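Local coordinates for protein ABC sugar (Ribose) transporter, periplasmic substrate-binding subunit (Rhodobacter sphaeroides, PDB 3L49) that probably binds a sugar in the periplasm and delivers it to an ABC transporter, at residues Q50-Q55 and V74-W78; E30-L34 and K253-Q257; D166-I172 and W199-G205; T207-Q211 and E237-G241. Residue numbers count along the deposited sequence, not the author numbering.

Contact 1 (Q50-Q55 and V74-W78); sequences QVSQIQ and VLNPW
W78 lays one face of its indole against V51: V51 CG1 sits 3.7 Å from the centroid of the five-membered ring, 22° off the normal, a CH-pi contact whose shortest pair is V51 CG1 to W78 CE2 at 3.5 Å. The setting is the N-terminal lobe of a periplasmic binding protein fold, where helices 47-60 and 72-84, with strand 64-68 between them in the chain, pack side by side. Their short segments run nearly parallel, crossing at -15° with axes 10.4 Å apart, and V51 and W78 are in register (CA to CA 7.0 Å). Segment 50-55 is regular helix; 74-78 is kinked at P77, which has no amide hydrogen, and W78 N bonds instead to L75 O at 2.8 Å. W78 takes chi1 m with chi2 102°, V51 chi1 t, I54 m,t. Deeper in, I54 CD1 meets L75 CD1 at 4.1 Å, and I54 CG2 lies 4.1 Å from W78 CB. V51 CG2 reaches V74 CG1 at 4.4 Å. Q50 NE2 hydrogen-bonds T11 OG1, while Q50 OE1 lies 3.9 Å from L75 CD1. At the exposed margin Q55, chi1 m and chi2 t, brings NE2 to 3.2 Å from W78 CH2.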
# COMPACT_ATOMS: atom_id res chain seq x y z
N GLN A 50 12.88 -9.29 -9.18
CA GLN A 50 13.36 -8.21 -8.31
C GLN A 50 14.74 -8.50 -7.73
O GLN A 50 15.62 -7.64 -7.75
CB GLN A 50 12.36 -7.90 -7.18
CG GLN A 50 12.87 -6.82 -6.21
CD GLN A 50 11.78 -5.94 -5.64
OE1 GLN A 50 10.78 -6.43 -5.13
NE2 GLN A 50 11.99 -4.62 -5.72
N VAL A 51 14.90 -9.73 -7.21
CA VAL A 51 16.17 -10.26 -6.73
C VAL A 51 17.32 -10.05 -7.73
O VAL A 51 18.35 -9.46 -7.38
CB VAL A 51 16.04 -11.77 -6.38
CG1 VAL A 51 17.40 -12.38 -6.07
CG2 VAL A 51 15.11 -11.95 -5.19
N SER A 52 17.13 -10.48 -8.97
CA SER A 52 18.15 -10.31 -9.99
C SER A 52 18.30 -8.85 -10.42
O SER A 52 19.39 -8.40 -10.79
CB SER A 52 17.88 -11.20 -11.20
OG SER A 52 16.72 -10.78 -11.89
N GLN A 53 17.20 -8.10 -10.36
CA GLN A 53 17.25 -6.66 -10.62
C GLN A 53 18.07 -5.91 -9.57
O GLN A 53 18.75 -4.94 -9.89
CB GLN A 53 15.85 -6.09 -10.75
CG GLN A 53 15.32 -6.20 -12.15
CD GLN A 53 13.84 -5.97 -12.24
OE1 GLN A 53 13.15 -5.92 -11.22
NE2 GLN A 53 13.33 -5.83 -13.45
N ILE A 54 18.02 -6.38 -8.33
CA ILE A 54 18.91 -5.90 -7.27
C ILE A 54 20.38 -6.25 -7.58
O ILE A 54 21.27 -5.37 -7.51
CB ILE A 54 18.45 -6.41 -5.87
CG1 ILE A 54 17.15 -5.72 -5.44
CG2 ILE A 54 19.54 -6.20 -4.82
CD1 ILE A 54 16.43 -6.38 -4.28
N GLN A 55 20.63 -7.51 -7.96
CA GLN A 55 21.96 -8.02 -8.34
C GLN A 55 22.60 -7.16 -9.41
O GLN A 55 23.77 -6.80 -9.31
CB GLN A 55 21.87 -9.46 -8.85
CG GLN A 55 21.49 -10.50 -7.81
CD GLN A 55 21.27 -11.88 -8.40
OE1 GLN A 55 20.98 -12.03 -9.59
NE2 GLN A 55 21.40 -12.90 -7.57
N VAL A 74 11.70 -11.96 1.64
CA VAL A 74 12.42 -12.35 0.44
C VAL A 74 13.60 -11.40 0.20
O VAL A 74 14.72 -11.84 -0.11
CB VAL A 74 11.49 -12.38 -0.81
CG1 VAL A 74 12.21 -12.99 -2.01
CG2 VAL A 74 10.21 -13.15 -0.52
N LEU A 75 13.35 -10.10 0.36
CA LEU A 75 14.33 -9.06 0.07
C LEU A 75 15.49 -8.97 1.05
O LEU A 75 16.61 -8.67 0.63
CB LEU A 75 13.63 -7.70 -0.05
CG LEU A 75 13.21 -7.12 -1.41
CD1 LEU A 75 13.14 -8.15 -2.55
CD2 LEU A 75 11.89 -6.39 -1.26
N ASN A 76 15.22 -9.23 2.33
CA ASN A 76 16.22 -9.05 3.42
C ASN A 76 17.69 -9.41 3.13
O ASN A 76 18.56 -8.53 3.29
CB ASN A 76 15.75 -9.70 4.73
CG ASN A 76 14.88 -8.79 5.56
OD1 ASN A 76 15.12 -7.58 5.65
ND2 ASN A 76 13.86 -9.36 6.20
N PRO A 77 17.98 -10.66 2.67
CA PRO A 77 19.39 -10.99 2.40
C PRO A 77 20.00 -10.18 1.26
O PRO A 77 21.22 -9.98 1.22
CB PRO A 77 19.35 -12.47 2.00
CG PRO A 77 18.03 -12.97 2.48
CD PRO A 77 17.10 -11.82 2.38
N TRP A 78 19.16 -9.71 0.34
CA TRP A 78 19.63 -8.93 -0.81
C TRP A 78 19.82 -7.47 -0.45
O TRP A 78 20.72 -6.81 -0.97
CB TRP A 78 18.70 -9.14 -2.02
CG TRP A 78 18.74 -10.58 -2.43
CD1 TRP A 78 17.80 -11.54 -2.15
CD2 TRP A 78 19.82 -11.25 -3.10
NE1 TRP A 78 18.22 -12.75 -2.65
CE2 TRP A 78 19.45 -12.60 -3.23
CE3 TRP A 78 21.05 -10.83 -3.63
CZ2 TRP A 78 20.27 -13.54 -3.87
CZ3 TRP A 78 21.86 -11.76 -4.25
CH2 TRP A 78 21.47 -13.10 -4.37

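Contact 2 (E30-L34 and K253-Q257); sequences EIERL and KLAVQ
A carboxylate between two basic groups is the odd feature: E30 joins R33 and K253 in a salt-bridge network although R33 NE and K253 NZ are only 4.4 Å apart. R33 holds E30 from within its own helix, with NE 3.1 Å from E30 OE1 and both R33 NE and R33 NH2 2.9 Å from E30 OE2; the bridge across, E30 OE1 to K253 NZ, is long at 3.8 Å. E30 is folded for this, chi1 t and chi2 p, and R33 curls back through chi3 p. Q257 NE2 stands 2.9 Å from E30 OE2. Helix 18-33 ends here, beside helix 248-263, with E30 and K253 closest (CA to CA 5.7 Å). Both helices pack on the sheet of the N-terminal lobe in this two-lobed binding-protein fold, the second returning from late in the chain. Beneath the charges V256, chi1 t, fills the gap: its CG1 lies 3.7 Å from I31 CG1 and 4.0 Å from L34 CD1, and its CB 3.9 Å from E30 CG. I31 also rests on I8 and I10 of strand 7-12.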
# COMPACT_ATOMS: atom_id res chain seq x y z
N GLU A 30 11.94 13.00 -10.66
CA GLU A 30 12.69 13.79 -9.70
C GLU A 30 14.20 13.62 -9.84
O GLU A 30 14.95 14.59 -9.70
CB GLU A 30 12.21 13.53 -8.26
CG GLU A 30 12.58 14.63 -7.25
CD GLU A 30 12.09 16.05 -7.63
OE1 GLU A 30 11.15 16.20 -8.45
OE2 GLU A 30 12.65 17.04 -7.10
N ILE A 31 14.64 12.39 -10.11
CA ILE A 31 16.05 12.10 -10.36
C ILE A 31 16.55 12.94 -11.54
O ILE A 31 17.54 13.67 -11.41
CB ILE A 31 16.32 10.60 -10.62
CG1 ILE A 31 16.14 9.79 -9.34
CG2 ILE A 31 17.74 10.40 -11.13
CD1 ILE A 31 15.91 8.28 -9.56
N GLU A 32 15.82 12.86 -12.65
CA GLU A 32 16.15 13.59 -13.86
C GLU A 32 16.04 15.10 -13.68
O GLU A 32 16.86 15.84 -14.21
CB GLU A 32 15.29 13.11 -15.02
CG GLU A 32 15.56 11.65 -15.40
CD GLU A 32 14.67 11.13 -16.53
OE1 GLU A 32 14.83 9.95 -16.91
OE2 GLU A 32 13.80 11.89 -17.02
N ARG A 33 15.04 15.54 -12.91
CA ARG A 33 14.87 16.97 -12.62
C ARG A 33 16.08 17.56 -11.90
O ARG A 33 16.55 18.64 -12.24
CB ARG A 33 13.61 17.20 -11.79
CG ARG A 33 13.30 18.67 -11.60
CD ARG A 33 12.12 18.91 -10.67
NE ARG A 33 12.44 18.94 -9.24
CZ ARG A 33 13.02 19.94 -8.58
NH1 ARG A 33 13.43 21.04 -9.20
NH2 ARG A 33 13.24 19.83 -7.28
N LEU A 34 16.60 16.82 -10.91
CA LEU A 34 17.77 17.25 -10.13
C LEU A 34 19.11 17.04 -10.88
O LEU A 34 20.19 17.32 -10.34
CB LEU A 34 17.79 16.55 -8.77
CG LEU A 34 16.62 16.79 -7.81
CD1 LEU A 34 16.70 15.84 -6.61
CD2 LEU A 34 16.57 18.25 -7.34
N LYS A 253 8.70 11.61 -5.01
CA LYS A 253 9.44 12.88 -5.06
C LYS A 253 10.30 13.10 -3.82
O LYS A 253 11.45 13.49 -3.93
CB LYS A 253 8.47 14.04 -5.18
CG LYS A 253 8.96 15.13 -6.09
CD LYS A 253 8.21 16.43 -5.88
CE LYS A 253 8.24 17.29 -7.14
NZ LYS A 253 8.76 18.65 -6.87
N LEU A 254 9.72 12.82 -2.65
CA LEU A 254 10.36 13.08 -1.36
C LEU A 254 11.51 12.12 -1.07
O LEU A 254 12.50 12.51 -0.44
CB LEU A 254 9.33 13.01 -0.23
CG LEU A 254 8.33 14.15 -0.01
CD1 LEU A 254 7.15 13.67 0.82
CD2 LEU A 254 9.01 15.36 0.64
N ALA A 255 11.34 10.87 -1.51
CA ALA A 255 12.36 9.84 -1.39
C ALA A 255 13.65 10.21 -2.13
O ALA A 255 14.74 9.98 -1.62
CB ALA A 255 11.82 8.50 -1.88
N VAL A 256 13.50 10.80 -3.31
CA VAL A 256 14.64 11.21 -4.13
C VAL A 256 15.39 12.39 -3.49
O VAL A 256 16.62 12.47 -3.57
CB VAL A 256 14.22 11.51 -5.60
CG1 VAL A 256 15.40 12.01 -6.44
CG2 VAL A 256 13.65 10.27 -6.24
N GLN A 257 14.68 13.29 -2.83
CA GLN A 257 15.40 14.37 -2.15
C GLN A 257 15.98 13.96 -0.81
O GLN A 257 16.86 14.63 -0.31
CB GLN A 257 14.63 15.68 -2.09
CG GLN A 257 13.15 15.58 -2.20
CD GLN A 257 12.58 16.73 -3.01
OE1 GLN A 257 11.67 17.41 -2.56
NE2 GLN A 257 13.12 16.94 -4.21

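Contact 3 (D166-I172 and W199-G205); sequences DVIPNTI and WDVPMIG
This is a contact between a loop leading into one helix and the N-terminal turn of another, beside the ligand site: extended chain 166-168 and the start of helix 171-185 pack against W199 and the start of helix 200-212. W199, chi1 p and chi2 -50°, donates from NE1 to D166 OD2 at 2.7 Å, and D166 OD1 is held by the backbone N of G133. I168 CD1 touches W199 CH2 at 3.6 Å. The chain then turns through a cis peptide before P169 and through N170 (phi/psi 61/45), and T171 OG1 ties back to V167 O at 2.7 Å. In this C-terminal lobe of the periplasmic binding protein fold, the indole side chain comes within about 4 Å of an unidentified bound ligand; H17 and F134 also meet its ring, consistent with a wall of the probable sugar site. T171, chi1 m, sets CG2 3.7 Å from both W199 CZ2 and P202 CD. I172 takes m,t, with CG1 3.8 Å from V201 CG1 and CD1 3.9 Å from I204 CG2. The backbones come closest at I172 and G205, CA to CA 4.3 Å: G205 CA makes a CA-H...O contact to I172 O at 3.4 Å, and a beta carbon on G205 would clash with that oxygen.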
# COMPACT_ATOMS: atom_id res chain seq x y z
N ASP A 166 -6.51 -11.58 -0.59
CA ASP A 166 -6.47 -10.75 -1.78
C ASP A 166 -5.17 -11.04 -2.53
O ASP A 166 -4.16 -11.35 -1.91
CB ASP A 166 -6.68 -9.24 -1.48
CG ASP A 166 -5.81 -8.71 -0.34
OD1 ASP A 166 -5.64 -9.41 0.68
OD2 ASP A 166 -5.33 -7.57 -0.46
N VAL A 167 -5.22 -10.98 -3.87
CA VAL A 167 -4.09 -11.46 -4.69
C VAL A 167 -3.70 -10.50 -5.82
O VAL A 167 -4.44 -9.58 -6.15
CB VAL A 167 -4.39 -12.85 -5.32
CG1 VAL A 167 -4.62 -13.93 -4.25
CG2 VAL A 167 -5.57 -12.78 -6.29
N ILE A 168 -2.52 -10.74 -6.39
CA ILE A 168 -2.06 -10.15 -7.64
C ILE A 168 -1.52 -11.29 -8.52
O ILE A 168 -0.79 -12.15 -8.02
CB ILE A 168 -0.96 -9.07 -7.39
CG1 ILE A 168 -1.55 -7.83 -6.73
CG2 ILE A 168 -0.27 -8.65 -8.69
CD1 ILE A 168 -0.51 -6.83 -6.26
N PRO A 169 -1.89 -11.33 -9.83
CA PRO A 169 -2.76 -10.40 -10.55
C PRO A 169 -4.22 -10.85 -10.50
O PRO A 169 -4.55 -11.77 -9.73
CB PRO A 169 -2.21 -10.46 -11.98
CG PRO A 169 -1.56 -11.82 -12.10
CD PRO A 169 -1.39 -12.40 -10.71
N ASN A 170 -5.08 -10.19 -11.29
CA ASN A 170 -6.52 -10.45 -11.29
C ASN A 170 -7.15 -10.18 -9.93
O ASN A 170 -7.95 -10.97 -9.42
CB ASN A 170 -6.85 -11.87 -11.79
CG ASN A 170 -6.25 -12.17 -13.16
OD1 ASN A 170 -5.43 -13.07 -13.30
ND2 ASN A 170 -6.66 -11.41 -14.17
N THR A 171 -6.77 -9.04 -9.36
CA THR A 171 -7.13 -8.64 -8.00
C THR A 171 -8.64 -8.40 -7.85
O THR A 171 -9.27 -8.98 -6.96
CB THR A 171 -6.37 -7.36 -7.59
OG1 THR A 171 -4.97 -7.52 -7.85
CG2 THR A 171 -6.59 -7.04 -6.13
N ILE A 172 -9.18 -7.58 -8.75
CA ILE A 172 -10.56 -7.12 -8.71
C ILE A 172 -11.55 -8.27 -8.82
O ILE A 172 -12.50 -8.37 -8.03
CB ILE A 172 -10.82 -6.04 -9.81
CG1 ILE A 172 -10.01 -4.77 -9.52
CG2 ILE A 172 -12.32 -5.73 -9.95
CD1 ILE A 172 -10.27 -3.61 -10.50
N TRP A 199 -5.47 -2.29 1.06
CA TRP A 199 -5.37 -1.48 -0.15
C TRP A 199 -6.66 -1.47 -0.97
O TRP A 199 -7.53 -2.32 -0.78
CB TRP A 199 -4.13 -1.86 -1.00
CG TRP A 199 -4.14 -3.24 -1.59
CD1 TRP A 199 -4.39 -4.42 -0.96
CD2 TRP A 199 -3.84 -3.58 -2.95
NE1 TRP A 199 -4.29 -5.47 -1.83
CE2 TRP A 199 -3.94 -4.99 -3.06
CE3 TRP A 199 -3.49 -2.84 -4.08
CZ2 TRP A 199 -3.72 -5.66 -4.26
CZ3 TRP A 199 -3.26 -3.51 -5.27
CH2 TRP A 199 -3.39 -4.90 -5.36
N ASP A 200 -6.75 -0.47 -1.85
CA ASP A 200 -7.93 -0.10 -2.65
C ASP A 200 -8.48 -1.12 -3.62
O ASP A 200 -9.70 -1.31 -3.72
CB ASP A 200 -7.55 1.09 -3.54
CG ASP A 200 -8.12 2.37 -3.07
OD1 ASP A 200 -9.09 2.33 -2.30
OD2 ASP A 200 -7.60 3.42 -3.49
N VAL A 201 -7.57 -1.71 -4.39
CA VAL A 201 -7.88 -2.46 -5.60
C VAL A 201 -8.85 -3.64 -5.38
O VAL A 201 -9.85 -3.72 -6.09
CB VAL A 201 -6.58 -2.78 -6.42
CG1 VAL A 201 -6.87 -3.62 -7.65
CG2 VAL A 201 -5.89 -1.48 -6.84
N PRO A 202 -8.62 -4.52 -4.36
CA PRO A 202 -9.64 -5.55 -4.10
C PRO A 202 -11.01 -5.00 -3.69
O PRO A 202 -12.04 -5.63 -3.96
CB PRO A 202 -9.04 -6.38 -2.96
CG PRO A 202 -8.01 -5.52 -2.35
CD PRO A 202 -7.48 -4.65 -3.43
N MET A 203 -11.03 -3.83 -3.05
CA MET A 203 -12.30 -3.23 -2.62
C MET A 203 -13.12 -2.71 -3.79
O MET A 203 -14.34 -2.60 -3.67
CB MET A 203 -12.07 -2.17 -1.53
CG MET A 203 -11.52 -2.71 -0.21
SD MET A 203 -12.55 -3.99 0.56
CE MET A 203 -11.83 -5.51 -0.06
N ILE A 204 -12.46 -2.43 -4.91
CA ILE A 204 -13.16 -2.08 -6.16
C ILE A 204 -14.03 -3.26 -6.61
O ILE A 204 -15.20 -3.08 -6.94
CB ILE A 204 -12.18 -1.64 -7.28
CG1 ILE A 204 -11.49 -0.33 -6.90
CG2 ILE A 204 -12.92 -1.42 -8.61
CD1 ILE A 204 -10.15 -0.09 -7.60
N GLY A 205 -13.45 -4.46 -6.57
CA GLY A 205 -14.17 -5.69 -6.85
C GLY A 205 -15.25 -6.03 -5.84
O GLY A 205 -16.36 -6.41 -6.22

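Contact 4 (T207-Q211 and E237-G241); sequences TQALQ and ESPAG
Residues 207-211 form regular helix, with Q211 N bonded to T207 O at 3.0 Å, while 237-241 is a turn that straightens into a strand at A240. Two pairs set the register: T207 with A240 at 6.0 Å and Q211 with S238 at 7.0 Å, CA to CA. The turn is an ST turn: S238, chi1 t, accepts the backbone N of A240 on its OG at 3.2 Å. P239 points its C-gamma-endo ring toward the helix, where P239 CG lies 4.0 Å from L210 CB and 3.8 Å from T207 CG2. T207 takes chi1 m; its CG2 also lies 3.4 Å from S238 OG and 4.1 Å from A240 CB, and its hydroxyl is engaged by M203 O and T220. Q211 reaches along the outer side with chi1 t, its OE1 3.7 Å from P239 CD and 3.6 Å from S238 CA. No hydrogen bond crosses between the segments, so this is packing by shape. It belongs to the alpha/beta layering of the C-terminal lobe: helix 200-212 packs beside the entry to strand 240-245, which pairs in parallel with strand 219-222, P239 and G241 both bonding to T220 through the backbone, while F229 of helix 227-234 touches T207 and A240.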
# COMPACT_ATOMS: atom_id res chain seq x y z
N THR A 207 -16.93 -4.05 -3.87
CA THR A 207 -18.02 -3.10 -4.08
C THR A 207 -18.90 -3.50 -5.26
O THR A 207 -20.13 -3.51 -5.14
CB THR A 207 -17.46 -1.67 -4.28
OG1 THR A 207 -16.52 -1.39 -3.25
CG2 THR A 207 -18.56 -0.62 -4.25
N GLN A 208 -18.26 -3.83 -6.39
CA GLN A 208 -18.96 -4.28 -7.59
C GLN A 208 -19.85 -5.50 -7.32
O GLN A 208 -21.00 -5.54 -7.78
CB GLN A 208 -17.96 -4.59 -8.70
CG GLN A 208 -17.42 -3.36 -9.43
CD GLN A 208 -16.18 -3.65 -10.26
OE1 GLN A 208 -15.60 -2.75 -10.88
NE2 GLN A 208 -15.75 -4.92 -10.27
N ALA A 209 -19.32 -6.47 -6.55
CA ALA A 209 -20.05 -7.67 -6.15
C ALA A 209 -21.27 -7.39 -5.28
O ALA A 209 -22.33 -7.98 -5.51
CB ALA A 209 -19.11 -8.65 -5.42
N LEU A 210 -21.12 -6.52 -4.28
CA LEU A 210 -22.22 -6.14 -3.38
C LEU A 210 -23.32 -5.43 -4.15
O LEU A 210 -24.50 -5.65 -3.89
CB LEU A 210 -21.72 -5.20 -2.27
CG LEU A 210 -20.78 -5.75 -1.19
CD1 LEU A 210 -20.30 -4.60 -0.31
CD2 LEU A 210 -21.45 -6.84 -0.35
N GLN A 211 -22.90 -4.57 -5.07
CA GLN A 211 -23.79 -3.86 -5.96
C GLN A 211 -24.60 -4.84 -6.81
O GLN A 211 -25.83 -4.75 -6.86
CB GLN A 211 -22.97 -2.92 -6.84
CG GLN A 211 -23.71 -1.70 -7.29
CD GLN A 211 -22.93 -0.43 -7.03
OE1 GLN A 211 -23.52 0.61 -6.74
NE2 GLN A 211 -21.60 -0.50 -7.13
N GLU A 237 -24.89 6.04 -4.18
CA GLU A 237 -25.60 4.80 -4.54
C GLU A 237 -24.70 3.60 -4.30
O GLU A 237 -25.17 2.47 -4.13
CB GLU A 237 -26.01 4.81 -6.02
CG GLU A 237 -26.64 6.12 -6.53
CD GLU A 237 -28.09 6.31 -6.10
OE1 GLU A 237 -28.73 5.33 -5.65
OE2 GLU A 237 -28.59 7.45 -6.22
N SER A 238 -23.39 3.85 -4.29
CA SER A 238 -22.39 2.80 -4.16
C SER A 238 -22.11 2.45 -2.70
O SER A 238 -22.04 3.34 -1.86
CB SER A 238 -21.09 3.25 -4.85
OG SER A 238 -19.99 2.47 -4.45
N PRO A 239 -21.95 1.15 -2.41
CA PRO A 239 -21.56 0.70 -1.07
C PRO A 239 -20.07 0.89 -0.69
O PRO A 239 -19.62 0.27 0.27
CB PRO A 239 -21.93 -0.78 -1.08
CG PRO A 239 -21.84 -1.20 -2.49
CD PRO A 239 -22.20 0.01 -3.32
N ALA A 240 -19.32 1.71 -1.40
CA ALA A 240 -17.96 2.02 -0.97
C ALA A 240 -18.02 3.03 0.17
O ALA A 240 -18.58 4.11 0.01
CB ALA A 240 -17.13 2.55 -2.13
N GLY A 241 -17.43 2.67 1.31
CA GLY A 241 -17.63 3.39 2.58
C GLY A 241 -16.62 4.45 2.97
O GLY A 241 -17.01 5.51 3.46

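In the fold
The four contacts divide between the two lobes of one chain. Contacts 1 and 2 lie in the N-terminal lobe, centres 23 Å apart and without touching; contact 2 joins helices far apart in sequence, so the stretch it spans includes the other three. Contacts 3 and 4 share helix 200-212 in the C-terminal lobe, their centres 14 Å apart, and touch where I172 CG2 lies 3.5 Å from Q208 NE2. Contact 3 is nearest the unidentified ligand, the W199 side chain about 4 Å away, against about 11 Å for the side chain of Q50 in contact 1. Contact 4 is remote from contacts 1 and 2, centres 39 and 38 Å away.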